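Local coordinates for protein coatomer subunit delta (Saccharomyces cerevisiae, PDB 5FJZ) that forms part of the coatomer vesicle coat, which probably returns dilysine-tagged proteins from Golgi to ER, and binds Dsl1 tryptophan motifs through this mu-homology domain, at residues A[34-39]-A[119-124]; A[127-132]-A[136-141]; A[142-147]-A[192-197]; A[209-212]-A[216-219]. All blocks are in the same frame, centred on the assembly; numbering follows the deposited sequence. Where two conformers were deposited one is given.

Contact 1 of 4, residues A[34-39]-A[119-124]; sequences HSSELK and SLIPLT
In the mu-homology domain, Ser36 and Leu38 on a face of strand 33-46 receive Leu120 and Ile121 from the loop that leads into strand 123-131, within the region that interacts with Dsl1. Backbone alternation sends these two strand side chains toward the loop, whereas Glu37 points the other way and forms a salt bridge with Arg110 on the adjacent strand 104-113. Ser36 is small enough for the loop to lie close. Its CB stands 3.9 Å from Ile121 CG1, and its OG comes 3.7 Å from Leu120 CB. A chi1 of 57° tucks that hydroxyl in between the two backbone branches of its own residue, turned to meet a water. The water donates to Ser36 OG at 2.8 Å and accepts from Leu120 N, also at 2.8 Å. Leu38 adds a looser apolar touch, its CB 4.3 Å from Leu120 CG; leucine suits a position also lined by Trp109 and Phe236. Ile121 extends the apolar surface to Phe27 and Tyr267. At the start of the strand, His34 and Ser35 both face Glu26 in a classic beta bulge, and both point away from the loop. His34 ND1 and Ser35 OG are hydrogen-bonded at 2.9 Å, while His34 NE2 bonds to Arg110 O of a neighbouring subunit. The chemistry is therefore mixed: aliphatic chains pack round a buried serine, while one bound water takes the polar spot and links loop to strand where the two segments share no direct hydrogen bond.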
loop_
_atom_site.group_PDB
_atom_site.type_symbol
_atom_site.label_atom_id
_atom_site.label_comp_id
_atom_site.label_asym_id
_atom_site.label_seq_id
_atom_site.Cartn_x
_atom_site.Cartn_y
_atom_site.Cartn_z
ATOM N N HIS A 34 0.381 -20.980 -15.163
ATOM C CA HIS A 34 -0.424 -19.822 -15.581
ATOM C C HIS A 34 0.286 -18.572 -16.012
ATOM O O HIS A 34 -0.071 -17.997 -17.015
ATOM C CB HIS A 34 -1.375 -19.506 -14.388
ATOM C CG HIS A 34 -2.205 -18.290 -14.581
ATOM N ND1 HIS A 34 -1.823 -17.057 -14.071
ATOM C CD2 HIS A 34 -3.355 -18.095 -15.252
ATOM C CE1 HIS A 34 -2.686 -16.162 -14.475
ATOM N NE2 HIS A 34 -3.638 -16.766 -15.176
ATOM N N SER A 35 1.400 -18.210 -15.329
ATOM C CA SER A 35 2.055 -16.959 -15.561
ATOM C C SER A 35 3.244 -16.879 -14.744
ATOM O O SER A 35 3.423 -17.674 -13.784
ATOM C CB SER A 35 1.178 -15.760 -15.159
ATOM O OG SER A 35 0.772 -15.906 -13.792
ATOM N N SER A 36 4.120 -15.948 -15.122
ATOM C CA SER A 36 5.304 -15.655 -14.416
ATOM C C SER A 36 5.769 -14.228 -14.741
ATOM O O SER A 36 5.465 -13.653 -15.780
ATOM C CB SER A 36 6.446 -16.717 -14.566
ATOM O OG SER A 36 6.791 -16.920 -15.936
ATOM N N GLU A 37 6.553 -13.682 -13.835
ATOM C CA GLU A 37 7.088 -12.358 -13.966
ATOM C C GLU A 37 8.326 -12.215 -13.144
ATOM O O GLU A 37 8.355 -12.487 -11.929
ATOM C CB GLU A 37 6.057 -11.313 -13.576
ATOM C CG GLU A 37 6.592 -9.864 -13.576
ATOM C CD GLU A 37 5.695 -8.897 -12.805
ATOM O OE1 GLU A 37 5.201 -9.218 -11.686
ATOM O OE2 GLU A 37 5.456 -7.799 -13.340
ATOM N N LEU A 38 9.398 -11.829 -13.808
ATOM C CA LEU A 38 10.685 -11.610 -13.212
ATOM C C LEU A 38 10.974 -10.093 -13.185
ATOM O O LEU A 38 10.936 -9.443 -14.220
ATOM C CB LEU A 38 11.761 -12.386 -13.987
ATOM C CG LEU A 38 13.295 -12.373 -13.755
ATOM C CD1 LEU A 38 14.024 -10.975 -13.654
ATOM C CD2 LEU A 38 13.766 -13.273 -12.622
ATOM N N LYS A 39 11.443 -9.597 -12.057
ATOM C CA LYS A 39 11.858 -8.183 -11.932
ATOM C C LYS A 39 13.206 -8.109 -11.482
ATOM O O LYS A 39 13.621 -8.898 -10.576
ATOM C CB LYS A 39 10.919 -7.480 -10.945
ATOM C CG LYS A 39 9.523 -7.327 -11.478
ATOM C CD LYS A 39 8.559 -6.804 -10.389
ATOM C CE LYS A 39 8.294 -5.324 -10.501
ATOM N NZ LYS A 39 6.941 -5.003 -9.921
ATOM N N SER A 119 10.201 -20.636 -19.073
ATOM C CA SER A 119 11.505 -20.039 -19.259
ATOM C C SER A 119 12.003 -19.190 -18.114
ATOM O O SER A 119 13.247 -19.088 -17.873
ATOM C CB SER A 119 11.590 -19.265 -20.603
ATOM O OG SER A 119 10.640 -18.232 -20.618
ATOM N N LEU A 120 11.077 -18.631 -17.329
ATOM C CA LEU A 120 11.471 -17.799 -16.204
ATOM C C LEU A 120 11.399 -18.485 -14.842
ATOM O O LEU A 120 11.630 -17.805 -13.833
ATOM C CB LEU A 120 10.504 -16.597 -16.109
ATOM C CG LEU A 120 10.708 -15.320 -16.941
ATOM C CD1 LEU A 120 11.770 -15.278 -18.008
ATOM C CD2 LEU A 120 9.434 -14.513 -17.255
ATOM N N ILE A 121 10.969 -19.756 -14.799
ATOM C CA ILE A 121 10.647 -20.442 -13.524
ATOM C C ILE A 121 11.846 -21.256 -13.015
ATOM O O ILE A 121 12.325 -22.139 -13.741
ATOM C CB ILE A 121 9.350 -21.217 -13.763
ATOM C CG1 ILE A 121 8.220 -20.119 -13.871
ATOM C CG2 ILE A 121 9.091 -22.257 -12.696
ATOM C CD1 ILE A 121 6.832 -20.611 -14.217
ATOM N N PRO A 122 12.354 -20.941 -11.830
ATOM C CA PRO A 122 13.404 -21.772 -11.278
ATOM C C PRO A 122 12.871 -23.111 -10.644
ATOM O O PRO A 122 13.638 -24.049 -10.492
ATOM C CB PRO A 122 13.999 -20.897 -10.212
ATOM C CG PRO A 122 12.859 -20.041 -9.739
ATOM C CD PRO A 122 11.985 -19.805 -10.923
ATOM N N LEU A 123 11.654 -23.087 -10.153
ATOM C CA LEU A 123 11.054 -24.195 -9.377
ATOM C C LEU A 123 9.628 -24.455 -9.793
ATOM O O LEU A 123 8.738 -23.633 -9.561
ATOM C CB LEU A 123 11.168 -23.898 -7.905
ATOM C CG LEU A 123 10.765 -25.000 -6.960
ATOM C CD1 LEU A 123 11.829 -26.032 -6.809
ATOM C CD2 LEU A 123 10.423 -24.378 -5.599
ATOM N N THR A 124 9.363 -25.592 -10.436
ATOM C CA THR A 124 8.027 -25.973 -10.861
ATOM C C THR A 124 7.355 -26.710 -9.749
ATOM O O THR A 124 8.005 -27.287 -8.930
ATOM C CB THR A 124 8.055 -26.847 -12.154
ATOM O OG1 THR A 124 8.962 -27.899 -11.978
ATOM C CG2 THR A 124 8.608 -26.056 -13.320
HETATM O O HOH W 1 8.340 -18.952 -17.114
#

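Contact 2 of 4, residues A[127-132]-A[136-141]; sequences TAVSPS and QGFDVI. Unlike the reference sequence in segment 127-132: Ala128 (reference Trp).
Ala128 pairs with Ile141 and Ser130 with Asp139 as the hydrogen-bonded pairs of a beta hairpin, alternating with the non-hydrogen-bonded pairs Val129-Val140 and Pro131-Phe138. The backbone bonds come first. Asp139 N reaches Ser130 O at 2.7 Å and Ile141 N reaches Ala128 O at 2.8 Å, each returned by the opposite N-H. Near the turn, Ser132 N bonds to Gly137 O at 2.9 Å with the donor tilted 27° from the carbonyl plane. Proline suits position 131 because a non-hydrogen-bonded site asks no N-H of it toward the partner strand.

Apolar contacts occur on both faces. Val129 and Val140 share one, and Val129 CG1, anti to the backbone N (chi1 171°), also comes 3.7 Å from Phe138 CD2, the two side chains meeting at a slant. Ala128, a tryptophan in the reference sequence, touches Ile141 on the other face, CB to CB at 4.3 Å.

Polar side chains share that second face. A water donates to Asp139 O at 2.8 Å and is linked weakly to Ser130 OG. Asp139 OD1 lies 3.1 Å from Ser132 CB and is hydrogen-bonded to Thr208 OG1. Were Asp139 replaced by a leucine, Thr208 OG1 would probably lose its carboxylate mate.

Strand 202-210 flanks the hairpin on the side of strand 137-146, through backbone bonds of Phe138 and Val140 to Ile209 and Phe207, while Leu217 and Tyr218 from the loop before strand 220-229 pack on Val129.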
loop_
_atom_site.group_PDB
_atom_site.type_symbol
_atom_site.label_atom_id
_atom_site.label_comp_id
_atom_site.label_asym_id
_atom_site.label_seq_id
_atom_site.Cartn_x
_atom_site.Cartn_y
_atom_site.Cartn_z
ATOM N N THR A 127 0.568 -30.248 -7.228
ATOM C CA THR A 127 0.003 -30.768 -5.983
ATOM C C THR A 127 -0.926 -31.938 -6.257
ATOM O O THR A 127 -1.586 -31.979 -7.290
ATOM C CB THR A 127 -0.718 -29.678 -5.178
ATOM O OG1 THR A 127 -1.858 -29.178 -5.857
ATOM C CG2 THR A 127 0.187 -28.503 -4.907
ATOM N N ALA A 128 -1.031 -32.817 -5.251
ATOM C CA ALA A 128 -1.984 -33.911 -5.243
ATOM C C ALA A 128 -2.573 -33.977 -3.851
ATOM O O ALA A 128 -1.894 -33.858 -2.870
ATOM C CB ALA A 128 -1.287 -35.193 -5.613
ATOM N N VAL A 129 -3.876 -34.043 -3.782
ATOM C CA VAL A 129 -4.572 -34.001 -2.506
ATOM C C VAL A 129 -5.584 -35.163 -2.439
ATOM O O VAL A 129 -6.211 -35.457 -3.434
ATOM C CB VAL A 129 -5.277 -32.655 -2.361
ATOM C CG1 VAL A 129 -6.185 -32.674 -1.141
ATOM C CG2 VAL A 129 -4.269 -31.518 -2.238
ATOM N N SER A 130 -5.766 -35.758 -1.264
ATOM C CA SER A 130 -6.833 -36.735 -1.048
ATOM C C SER A 130 -7.233 -36.761 0.447
ATOM O O SER A 130 -6.451 -36.377 1.305
ATOM C CB SER A 130 -6.382 -38.107 -1.554
ATOM O OG SER A 130 -5.318 -38.563 -0.730
ATOM N N PRO A 131 -8.471 -37.191 0.753
ATOM C CA PRO A 131 -8.953 -37.134 2.125
ATOM C C PRO A 131 -8.113 -38.015 2.970
ATOM O O PRO A 131 -7.714 -39.046 2.500
ATOM C CB PRO A 131 -10.384 -37.677 2.028
ATOM C CG PRO A 131 -10.823 -37.360 0.630
ATOM C CD PRO A 131 -9.569 -37.478 -0.218
ATOM N N SER A 132 -7.803 -37.597 4.174
ATOM C CA SER A 132 -6.953 -38.386 5.035
ATOM C C SER A 132 -7.713 -39.486 5.754
ATOM O O SER A 132 -8.924 -39.440 5.919
ATOM C CB SER A 132 -6.170 -37.535 6.029
ATOM O OG SER A 132 -6.916 -37.221 7.183
ATOM N N GLN A 136 -9.145 -35.036 10.251
ATOM C CA GLN A 136 -10.308 -34.452 9.559
ATOM C C GLN A 136 -9.825 -33.423 8.504
ATOM O O GLN A 136 -9.862 -32.182 8.673
ATOM C CB GLN A 136 -11.255 -33.859 10.573
ATOM C CG GLN A 136 -12.612 -33.392 9.996
ATOM C CD GLN A 136 -13.505 -34.434 9.258
ATOM O OE1 GLN A 136 -14.707 -34.535 9.562
ATOM N NE2 GLN A 136 -12.961 -35.148 8.254
ATOM N N GLY A 137 -9.364 -33.969 7.389
ATOM C CA GLY A 137 -8.601 -33.143 6.455
ATOM C C GLY A 137 -7.941 -33.998 5.418
ATOM O O GLY A 137 -8.560 -34.938 4.932
ATOM N N PHE A 138 -6.738 -33.603 5.026
ATOM C CA PHE A 138 -6.216 -34.024 3.758
ATOM C C PHE A 138 -4.754 -34.430 3.749
ATOM O O PHE A 138 -3.938 -33.886 4.449
ATOM C CB PHE A 138 -6.473 -32.927 2.718
ATOM C CG PHE A 138 -7.939 -32.574 2.519
ATOM C CD1 PHE A 138 -8.559 -31.691 3.363
ATOM C CD2 PHE A 138 -8.696 -33.180 1.500
ATOM C CE1 PHE A 138 -9.902 -31.383 3.238
ATOM C CE2 PHE A 138 -10.039 -32.854 1.331
ATOM C CZ PHE A 138 -10.643 -31.968 2.223
ATOM N N ASP A 139 -4.454 -35.434 2.912
ATOM C CA ASP A 139 -3.139 -35.910 2.655
ATOM C C ASP A 139 -2.682 -35.166 1.381
ATOM O O ASP A 139 -3.278 -35.268 0.302
ATOM C CB ASP A 139 -3.055 -37.451 2.451
ATOM C CG ASP A 139 -3.429 -38.257 3.684
ATOM O OD1 ASP A 139 -3.316 -37.834 4.845
ATOM O OD2 ASP A 139 -3.849 -39.402 3.511
ATOM N N VAL A 140 -1.699 -34.297 1.560
ATOM C CA VAL A 140 -1.191 -33.456 0.541
ATOM C C VAL A 140 0.146 -33.886 0.092
ATOM O O VAL A 140 1.014 -34.198 0.922
ATOM C CB VAL A 140 -1.047 -31.999 1.067
ATOM C CG1 VAL A 140 -0.534 -31.077 -0.011
ATOM C CG2 VAL A 140 -2.395 -31.489 1.594
ATOM N N ILE A 141 0.385 -33.803 -1.215
ATOM C CA ILE A 141 1.692 -33.972 -1.761
ATOM C C ILE A 141 2.002 -32.769 -2.669
ATOM O O ILE A 141 1.259 -32.452 -3.600
ATOM C CB ILE A 141 1.801 -35.302 -2.617
ATOM C CG1 ILE A 141 1.530 -36.519 -1.744
ATOM C CG2 ILE A 141 3.163 -35.375 -3.323
ATOM C CD1 ILE A 141 1.618 -37.885 -2.455
HETATM O O HOH W 2 -2.352 -36.992 -1.637
#

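Contact 3 of 4, residues A[142-147]-A[192-197]; sequences IEYESV and IKISKI
Tyr144 and Ile197 make the tight part of this buried contact. The Ile197 methyl CD1 lies over one face of the phenol ring, 4.0 Å from its centroid and 24° off the ring normal, a CH-pi contact displaced toward the rim; Ile197 CG1 also reaches Tyr144 CE1 at 3.7 Å. A chi1 of 52° sets the Tyr144 ring on course across to the other segment. Isoleucine suits its place, since its CD1 covers the face while CG1 and CG2 run along the CD1-CE1 side of the ring, and CG2 also meets Ser146 CB at 3.9 Å.

The looser part is polar and bridged by two waters. One lies 2.6 Å from Tyr144 OH and donates to Lys196 O at 2.8 Å. The second is 2.7 Å from Ser146 OG and donates to Ile197 O, while Ser146 OG also bonds to Leu148 N. With an alanine at Tyr144, Ile197 is likely to lose the face it packs on and the first water its hydroxyl partner.

Leu123, Leu125 and Phe157 also pack against Tyr144. The chain turns a corner at Ser195, so strand 196-197 leaves the sheet of strand 190-194 and pairs with strand 152-153. The contact thus lies between the four-stranded sheet that holds Tyr144 and the strands facing it, as in the beta-sandwich subdomains of mu-homology domains.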
loop_
_atom_site.group_PDB
_atom_site.type_symbol
_atom_site.label_atom_id
_atom_site.label_comp_id
_atom_site.label_asym_id
_atom_site.label_seq_id
_atom_site.Cartn_x
_atom_site.Cartn_y
_atom_site.Cartn_z
ATOM N N ILE A 142 3.079 -32.111 -2.344
ATOM C CA ILE A 142 3.610 -31.059 -3.168
ATOM C C ILE A 142 4.839 -31.606 -3.844
ATOM O O ILE A 142 5.884 -31.896 -3.210
ATOM C CB ILE A 142 4.015 -29.781 -2.331
ATOM C CG1 ILE A 142 2.832 -29.281 -1.545
ATOM C CG2 ILE A 142 4.474 -28.696 -3.339
ATOM C CD1 ILE A 142 3.143 -28.165 -0.516
ATOM N N GLU A 143 4.793 -31.588 -5.159
ATOM C CA GLU A 143 5.939 -31.973 -5.952
ATOM C C GLU A 143 6.578 -30.813 -6.602
ATOM O O GLU A 143 5.945 -29.957 -7.107
ATOM C CB GLU A 143 5.502 -32.935 -7.065
ATOM C CG GLU A 143 5.280 -34.303 -6.455
ATOM C CD GLU A 143 4.730 -35.296 -7.422
ATOM O OE1 GLU A 143 4.047 -34.872 -8.400
ATOM O OE2 GLU A 143 5.010 -36.501 -7.181
ATOM N N TYR A 144 7.869 -30.786 -6.498
ATOM C CA TYR A 144 8.684 -29.697 -6.994
ATOM C C TYR A 144 9.840 -30.213 -7.846
ATOM O O TYR A 144 10.363 -31.330 -7.639
ATOM C CB TYR A 144 9.194 -28.883 -5.827
ATOM C CG TYR A 144 9.895 -29.652 -4.710
ATOM C CD1 TYR A 144 11.243 -29.984 -4.793
ATOM C CD2 TYR A 144 9.221 -29.963 -3.553
ATOM C CE1 TYR A 144 11.871 -30.728 -3.786
ATOM C CE2 TYR A 144 9.847 -30.639 -2.520
ATOM C CZ TYR A 144 11.154 -31.052 -2.651
ATOM O OH TYR A 144 11.774 -31.759 -1.605
ATOM N N GLU A 145 10.263 -29.396 -8.815
ATOM C CA GLU A 145 11.427 -29.644 -9.601
ATOM C C GLU A 145 12.197 -28.345 -9.817
ATOM O O GLU A 145 11.617 -27.349 -10.278
ATOM C CB GLU A 145 11.073 -30.241 -10.979
ATOM C CG GLU A 145 12.352 -30.530 -11.752
ATOM C CD GLU A 145 12.220 -31.538 -12.859
ATOM O OE1 GLU A 145 11.187 -31.509 -13.561
ATOM O OE2 GLU A 145 13.185 -32.350 -13.006
ATOM N N SER A 146 13.451 -28.345 -9.413
ATOM C CA SER A 146 14.368 -27.248 -9.596
ATOM C C SER A 146 15.079 -27.351 -10.906
ATOM O O SER A 146 15.568 -28.429 -11.265
ATOM C CB SER A 146 15.406 -27.251 -8.513
ATOM O OG SER A 146 16.401 -26.228 -8.710
ATOM N N VAL A 147 15.189 -26.230 -11.602
ATOM C CA VAL A 147 16.124 -26.123 -12.716
ATOM C C VAL A 147 17.363 -25.263 -12.413
ATOM O O VAL A 147 18.131 -24.919 -13.265
ATOM C CB VAL A 147 15.387 -25.671 -13.991
ATOM C CG1 VAL A 147 14.223 -26.614 -14.303
ATOM C CG2 VAL A 147 14.917 -24.244 -13.892
ATOM N N ILE A 192 5.737 -24.908 6.481
ATOM C CA ILE A 192 6.622 -26.099 6.560
ATOM C C ILE A 192 7.869 -25.810 5.804
ATOM O O ILE A 192 7.839 -25.441 4.626
ATOM C CB ILE A 192 5.967 -27.411 5.966
ATOM C CG1 ILE A 192 4.681 -27.697 6.694
ATOM C CG2 ILE A 192 7.022 -28.536 6.081
ATOM C CD1 ILE A 192 3.744 -28.696 5.970
ATOM N N LYS A 193 8.999 -26.027 6.439
ATOM C CA LYS A 193 10.248 -25.782 5.826
ATOM C C LYS A 193 10.919 -27.026 5.452
ATOM O O LYS A 193 10.976 -27.960 6.243
ATOM C CB LYS A 193 11.153 -25.077 6.811
ATOM C CG LYS A 193 12.579 -24.799 6.366
ATOM C CD LYS A 193 13.201 -23.589 7.103
ATOM C CE LYS A 193 14.244 -23.992 8.105
ATOM N NZ LYS A 193 13.779 -24.922 9.144
ATOM N N ILE A 194 11.552 -27.000 4.301
ATOM C CA ILE A 194 12.438 -28.051 3.871
ATOM C C ILE A 194 13.870 -27.525 3.866
ATOM O O ILE A 194 14.140 -26.390 3.434
ATOM C CB ILE A 194 11.963 -28.607 2.501
ATOM C CG1 ILE A 194 11.249 -29.913 2.783
ATOM C CG2 ILE A 194 13.072 -28.913 1.520
ATOM C CD1 ILE A 194 10.265 -30.216 1.690
ATOM N N SER A 195 14.794 -28.334 4.339
ATOM C CA SER A 195 16.188 -27.905 4.481
ATOM C C SER A 195 16.903 -27.574 3.201
ATOM O O SER A 195 17.592 -26.559 3.124
ATOM C CB SER A 195 16.983 -28.988 5.236
ATOM O OG SER A 195 17.805 -28.366 6.187
ATOM N N LYS A 196 16.707 -28.401 2.166
ATOM C CA LYS A 196 17.343 -28.224 0.882
ATOM C C LYS A 196 16.507 -28.742 -0.278
ATOM O O LYS A 196 15.842 -29.787 -0.154
ATOM C CB LYS A 196 18.649 -29.055 0.798
ATOM C CG LYS A 196 19.761 -28.622 1.754
ATOM C CD LYS A 196 20.893 -29.644 1.719
ATOM C CE LYS A 196 21.680 -29.691 3.025
ATOM N NZ LYS A 196 22.575 -28.508 3.188
ATOM N N ILE A 197 16.661 -28.085 -1.398
ATOM C CA ILE A 197 16.296 -28.584 -2.730
ATOM C C ILE A 197 17.559 -28.554 -3.575
ATOM O O ILE A 197 18.022 -27.483 -3.981
ATOM C CB ILE A 197 15.181 -27.817 -3.458
ATOM C CG1 ILE A 197 13.927 -27.829 -2.604
ATOM C CG2 ILE A 197 14.842 -28.472 -4.823
ATOM C CD1 ILE A 197 12.752 -27.037 -3.214
HETATM O O HOH W 3 14.413 -31.723 -1.595
HETATM O O HOH W 4 17.822 -26.154 -6.390
#

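Contact 4 of 4, residues A[209-212]-A[216-219]; sequences IEAP and ALYP
Leu217 pushes one methyl, CD2, into the hollow between Ile209 and Ala211. CD2 is the bump: it lies 3.7 Å from Ile209 CG2 and equally 3.7 Å from Ala211 CB, touching both walls of the notch. Glu210, between those two residues, points away from Leu217, so the alternation of the chain creates the hollow. The side chains of Ile209 and Leu217 run antiparallel and overlap at their methyls. The first bond of Leu217 does not aim at the other segment; its CG lies beside the backbone N and anti to the carbonyl carbon (chi1 -63°), and the branch beyond it delivers CD2 to the notch. Alanine suits position 211 because its single methyl makes a shallow wall for the leucine to lean on.

This is the turn at the end of strand 202-210, where the chain leaves the four-stranded sheet, passes through a short 3-10 segment that includes Ala216 and Leu217, and heads for strand 220-229 in the large mixed sheet of the mu-homology domain. A cis peptide bond precedes Pro219 just before that strand.

A second, shallower fit lies nearer the bend. Ala216 CB faces the ring of Pro212, 4.1 Å from its CD, and stands 4.4 Å from Ala211 CB. These small, blunt surfaces meet without interlocking, and no hydrogen bond joins the two segments. Beyond the notch, Leu217 also packs against Phe138, Val140 and Val129, while Tyr218 makes a cation-pi contact with Arg29 and its OH bonds to Thr127 OG1.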
loop_
_atom_site.group_PDB
_atom_site.type_symbol
_atom_site.label_atom_id
_atom_site.label_comp_id
_atom_site.label_asym_id
_atom_site.label_seq_id
_atom_site.Cartn_x
_atom_site.Cartn_y
_atom_site.Cartn_z
ATOM N N ILE A 209 -2.863 -32.497 6.896
ATOM C CA ILE A 209 -3.277 -31.258 7.530
ATOM C C ILE A 209 -4.772 -31.199 7.545
ATOM O O ILE A 209 -5.443 -31.599 6.595
ATOM C CB ILE A 209 -2.645 -30.018 6.804
ATOM C CG1 ILE A 209 -2.874 -28.733 7.613
ATOM C CG2 ILE A 209 -3.192 -29.859 5.395
ATOM C CD1 ILE A 209 -1.981 -27.555 7.114
ATOM N N GLU A 210 -5.341 -30.663 8.637
ATOM C CA GLU A 210 -6.802 -30.424 8.739
ATOM C C GLU A 210 -7.256 -29.213 7.939
ATOM O O GLU A 210 -6.630 -28.185 8.031
ATOM C CB GLU A 210 -7.219 -30.144 10.182
ATOM C CG GLU A 210 -7.273 -31.354 11.087
ATOM C CD GLU A 210 -7.874 -31.016 12.444
ATOM O OE1 GLU A 210 -8.012 -29.800 12.771
ATOM O OE2 GLU A 210 -8.211 -31.970 13.180
ATOM N N ALA A 211 -8.355 -29.347 7.199
ATOM C CA ALA A 211 -9.008 -28.265 6.546
ATOM C C ALA A 211 -10.455 -28.641 6.360
ATOM O O ALA A 211 -10.778 -29.826 6.273
ATOM C CB ALA A 211 -8.368 -28.030 5.165
ATOM N N PRO A 212 -11.343 -27.635 6.215
ATOM C CA PRO A 212 -12.764 -27.933 6.090
ATOM C C PRO A 212 -13.210 -28.459 4.737
ATOM O O PRO A 212 -14.199 -29.185 4.669
ATOM C CB PRO A 212 -13.442 -26.583 6.400
ATOM C CG PRO A 212 -12.401 -25.533 6.248
ATOM C CD PRO A 212 -11.081 -26.213 6.470
ATOM N N ALA A 216 -9.907 -24.955 0.467
ATOM C CA ALA A 216 -9.390 -24.164 1.555
ATOM C C ALA A 216 -7.896 -24.298 1.715
ATOM O O ALA A 216 -7.227 -23.481 2.367
ATOM C CB ALA A 216 -10.032 -24.607 2.865
ATOM N N LEU A 217 -7.345 -25.346 1.099
ATOM C CA LEU A 217 -5.930 -25.567 1.172
ATOM C C LEU A 217 -5.190 -24.633 0.212
ATOM O O LEU A 217 -3.972 -24.653 0.185
ATOM C CB LEU A 217 -5.615 -27.035 0.808
ATOM C CG LEU A 217 -6.132 -28.178 1.662
ATOM C CD1 LEU A 217 -5.917 -29.498 0.886
ATOM C CD2 LEU A 217 -5.386 -28.229 2.958
ATOM N N TYR A 218 -5.914 -23.889 -0.648
ATOM C CA TYR A 218 -5.283 -23.085 -1.680
ATOM C C TYR A 218 -5.613 -21.578 -1.503
ATOM O O TYR A 218 -6.639 -21.266 -0.902
ATOM C CB TYR A 218 -5.751 -23.555 -3.060
ATOM C CG TYR A 218 -5.286 -24.920 -3.386
ATOM C CD1 TYR A 218 -4.063 -25.152 -3.951
ATOM C CD2 TYR A 218 -6.132 -26.010 -3.181
ATOM C CE1 TYR A 218 -3.636 -26.469 -4.217
ATOM C CE2 TYR A 218 -5.713 -27.306 -3.395
ATOM C CZ TYR A 218 -4.477 -27.532 -3.914
ATOM O OH TYR A 218 -4.086 -28.831 -4.178
ATOM N N PRO A 219 -4.742 -20.642 -1.947
ATOM C CA PRO A 219 -3.414 -20.817 -2.581
ATOM C C PRO A 219 -2.317 -21.345 -1.635
ATOM O O PRO A 219 -2.191 -20.944 -0.471
ATOM C CB PRO A 219 -3.129 -19.447 -3.133
ATOM C CG PRO A 219 -3.875 -18.455 -2.214
ATOM C CD PRO A 219 -5.043 -19.206 -1.643
#

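In the fold
From the N terminus, contact 1 comes first, closing a long excursion of 79 residues that includes helix 79-85 and strand 104-113, and tying the large mixed sheet to the entry of strand 123-131. Contact 2 then closes a three-residue turn, contact 3 a 44-residue excursion, and contact 4 another three-residue turn. The four follow in series; none nests or crosses. Strand 137-146 passes directly from contact 2 to contact 3. Contacts 1 and 3 meet through Thr124 N and Glu145 O, probably hydrogen-bonded at 2.9 Å. Contacts 2 and 4, with centres about 9 Å apart, join at the hairpin end of the four-stranded sheet, where Phe138 N probably bonds to Ile209 O.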